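Local coordinates for putative membrane protein (Corynebacterium diphtheriae NCTC 13129, PDB 3C8I) that is of unknown function but is a putative membrane protein, represented here by a DUF3239-family domain built on an antiparallel sheet, at residues Met29-Leu34 against Arg52-Ile57. Numbering follows the deposited sequence.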
ATOM      1  N   MET B  29      -8.066  15.327  -5.188  1.00 34.87           N
ATOM      2  CA  MET B  29      -9.325  15.487  -4.506  1.00 34.73           C
ATOM      3  C   MET B  29      -9.539  14.357  -3.504  1.00 33.97           C
ATOM      4  O   MET B  29      -8.934  13.288  -3.604  1.00 34.54           O
ATOM      5  CB  MET B  29     -10.486  15.539  -5.514  1.00 34.57           C
ATOM      6  CG  MET B  29     -10.840  14.250  -6.260  1.00 35.82           C
ATOM      7  SD  MET B  29     -11.779  14.610  -7.823  1.00 35.69           S
ATOM      8  CE  MET B  29     -10.544  14.310  -9.089  1.00 36.40           C
ATOM      9  N   VAL B  30     -10.411  14.597  -2.542  1.00 32.96           N
ATOM     10  CA  VAL B  30     -10.773  13.577  -1.572  1.00 32.62           C
ATOM     11  C   VAL B  30     -12.230  13.244  -1.790  1.00 31.39           C
ATOM     12  O   VAL B  30     -13.081  14.125  -1.826  1.00 30.78           O
ATOM     13  CB  VAL B  30     -10.527  14.026  -0.099  1.00 32.61           C
ATOM     14  CG1 VAL B  30     -11.064  12.978   0.904  1.00 33.12           C
ATOM     15  CG2 VAL B  30      -9.059  14.252   0.154  1.00 33.50           C
ATOM     16  N   VAL B  31     -12.503  11.961  -1.990  1.00 30.66           N
ATOM     17  CA  VAL B  31     -13.846  11.484  -2.166  1.00 30.26           C
ATOM     18  C   VAL B  31     -14.246  10.755  -0.881  1.00 29.57           C
ATOM     19  O   VAL B  31     -13.411  10.133  -0.212  1.00 29.04           O
ATOM     20  CB  VAL B  31     -13.965  10.620  -3.443  1.00 31.28           C
ATOM     21  CG1 VAL B  31     -15.387  10.175  -3.669  1.00 34.81           C
ATOM     22  CG2 VAL B  31     -13.480  11.406  -4.669  1.00 31.52           C
ATOM     23  N   MET B  32     -15.515  10.886  -0.510  1.00 29.30           N
ATOM     24  CA  MET B  32     -16.100  10.171   0.630  1.00 28.44           C
ATOM     25  C   MET B  32     -17.175   9.266   0.071  1.00 27.42           C
ATOM     26  O   MET B  32     -17.970   9.713  -0.751  1.00 27.18           O
ATOM     27  CB  MET B  32     -16.727  11.162   1.628  1.00 28.91           C
ATOM     28  CG  MET B  32     -17.345  10.518   2.908  1.00 29.71           C
ATOM     29  SD  MET B  32     -18.142  11.718   4.066  1.00 25.11           S
ATOM     30  CE  MET B  32     -16.688  12.545   4.564  1.00 28.63           C
ATOM     31  N   ALA B  33     -17.213   8.017   0.519  1.00 26.95           N
ATOM     32  CA  ALA B  33     -18.255   7.068   0.126  1.00 27.69           C
ATOM     33  C   ALA B  33     -19.028   6.563   1.326  1.00 27.63           C
ATOM     34  O   ALA B  33     -18.483   6.483   2.418  1.00 28.82           O
ATOM     35  CB  ALA B  33     -17.649   5.854  -0.653  1.00 26.14           C
ATOM     36  N   LEU B  34     -20.307   6.238   1.114  1.00 28.50           N
ATOM     37  CA  LEU B  34     -21.150   5.597   2.126  1.00 28.49           C
ATOM     38  C   LEU B  34     -21.124   4.078   1.896  1.00 28.84           C
ATOM     39  O   LEU B  34     -21.612   3.580   0.881  1.00 29.49           O
ATOM     40  CB  LEU B  34     -22.595   6.157   2.073  1.00 28.84           C
ATOM     41  CG  LEU B  34     -23.580   5.638   3.140  1.00 28.69           C
ATOM     42  CD1 LEU B  34     -23.275   6.179   4.528  1.00 28.26           C
ATOM     43  CD2 LEU B  34     -25.042   5.924   2.778  1.00 28.38           C
ATOM     44  N   ARG B  52     -11.032   8.554   0.350  1.00 29.27           N
ATOM     45  CA  ARG B  52      -9.919   8.206  -0.502  1.00 29.63           C
ATOM     46  C   ARG B  52      -9.428   9.413  -1.271  1.00 29.32           C
ATOM     47  O   ARG B  52     -10.213  10.143  -1.864  1.00 27.76           O
ATOM     48  CB  ARG B  52     -10.345   7.139  -1.509  1.00 29.58           C
ATOM     49  CG  ARG B  52      -9.253   6.680  -2.426  1.00 29.50           C
ATOM     50  CD  ARG B  52      -9.734   5.569  -3.371  1.00 29.10           C
ATOM     51  NE  ARG B  52      -8.659   5.103  -4.244  1.00 29.47           N
ATOM     52  CZ  ARG B  52      -8.614   3.920  -4.850  1.00 27.27           C
ATOM     53  NH1 ARG B  52      -9.623   3.069  -4.722  1.00 27.57           N
ATOM     54  NH2 ARG B  52      -7.564   3.594  -5.617  1.00 27.02           N
ATOM     55  N   ASN B  53      -8.118   9.571  -1.281  1.00 30.26           N
ATOM     56  CA  ASN B  53      -7.461  10.607  -2.056  1.00 31.30           C
ATOM     57  C   ASN B  53      -7.287  10.135  -3.488  1.00 31.08           C
ATOM     58  O   ASN B  53      -6.736   9.055  -3.738  1.00 31.40           O
ATOM     59  CB  ASN B  53      -6.142  10.978  -1.410  1.00 32.96           C
ATOM     60  CG  ASN B  53      -6.321  11.951  -0.257  1.00 37.81           C
ATOM     61  OD1 ASN B  53      -6.011  13.143  -0.385  1.00 46.23           O
ATOM     62  ND2 ASN B  53      -6.829  11.463   0.871  1.00 42.82           N
ATOM     63  N   ILE B  54      -7.811  10.913  -4.423  1.00 30.05           N
ATOM     64  CA  ILE B  54      -7.847  10.541  -5.838  1.00 31.14           C
ATOM     65  C   ILE B  54      -7.278  11.654  -6.711  1.00 31.17           C
ATOM     66  O   ILE B  54      -7.580  12.836  -6.511  1.00 30.70           O
ATOM     67  CB  ILE B  54      -9.303  10.188  -6.280  1.00 31.20           C
ATOM     68  CG1 ILE B  54      -9.768   8.903  -5.566  1.00 32.55           C
ATOM     69  CG2 ILE B  54      -9.408  10.003  -7.813  1.00 30.51           C
ATOM     70  CD1 ILE B  54     -11.276   8.558  -5.854  1.00 33.02           C
ATOM     71  N   THR B  55      -6.432  11.290  -7.667  1.00 31.80           N
ATOM     72  CA  THR B  55      -5.816  12.311  -8.517  1.00 32.31           C
ATOM     73  C   THR B  55      -6.704  12.666  -9.713  1.00 32.67           C
ATOM     74  O   THR B  55      -6.870  13.842 -10.025  1.00 32.81           O
ATOM     75  CB  THR B  55      -4.408  11.864  -8.953  1.00 32.93           C
ATOM     76  OG1 THR B  55      -3.579  11.748  -7.776  1.00 34.93           O
ATOM     77  CG2 THR B  55      -3.810  12.853  -9.916  1.00 32.95           C
ATOM     78  N   ALA B  56      -7.299  11.664 -10.358  1.00 32.36           N
ATOM     79  CA  ALA B  56      -8.043  11.880 -11.601  1.00 32.41           C
ATOM     80  C   ALA B  56      -9.289  11.004 -11.711  1.00 32.42           C
ATOM     81  O   ALA B  56      -9.238   9.804 -11.455  1.00 31.13           O
ATOM     82  CB  ALA B  56      -7.145  11.629 -12.803  1.00 32.39           C
ATOM     83  N   ILE B  57     -10.400  11.615 -12.117  1.00 31.90           N
ATOM     84  CA  ILE B  57     -11.600  10.864 -12.481  1.00 32.69           C
ATOM     85  C   ILE B  57     -12.090  11.436 -13.815  1.00 33.13           C
ATOM     86  O   ILE B  57     -12.389  12.626 -13.884  1.00 31.85           O
ATOM     87  CB  ILE B  57     -12.737  11.031 -11.446  1.00 32.07           C
ATOM     88  CG1 ILE B  57     -12.272  10.646 -10.026  1.00 32.65           C
ATOM     89  CG2 ILE B  57     -13.944  10.213 -11.884  1.00 31.66           C
ATOM     90  CD1 ILE B  57     -13.301  10.889  -8.945  1.00 31.76           C
TER
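Met29 and Ile54 sit side by side as a hydrogen-bonded pair of an antiparallel β-hairpin, where strand 29-36 meets the end of strand 47-54 inside the domain's sheet. Two straight bonds join them, Met29 N to Ile54 O at 2.9 Å and Ile54 N to Met29 O at 2.8 Å; Val31 and Arg52 form the next such pair, again with two backbone bonds. Beyond Ile54 the chain leaves the strand and turns back over the sheet face that carries Met29, Val31 and Ile54, bringing Ile57 above them. Met29 CG lies between the backbone N and carbonyl carbon (chi1 70°), and a bend at chi3 (106°) carries Met29 CE toward the returning chain, 3.8 Å from Thr55 O and 4.2 Å from Ile57 CG1. Val31 meets Ile54 diagonally: Val31 CG2 lies 3.8 Å from Ile54 CD1 and 4.3 Å from Ile57 CD1, completing a small apolar cluster. Arg52 starts on this face, but its extended side chain leads away, and Arg52 NH1 hydrogen-bonds to Pro93 O of its own chain and to Trp98 O of the second subunit. On the opposite face, in the non-hydrogen-bonded pair, Val30 crosses the Asn53 side chain obliquely, methyl Val30 CG2 lying 3.6 Å from the amide carbon Asn53 CG.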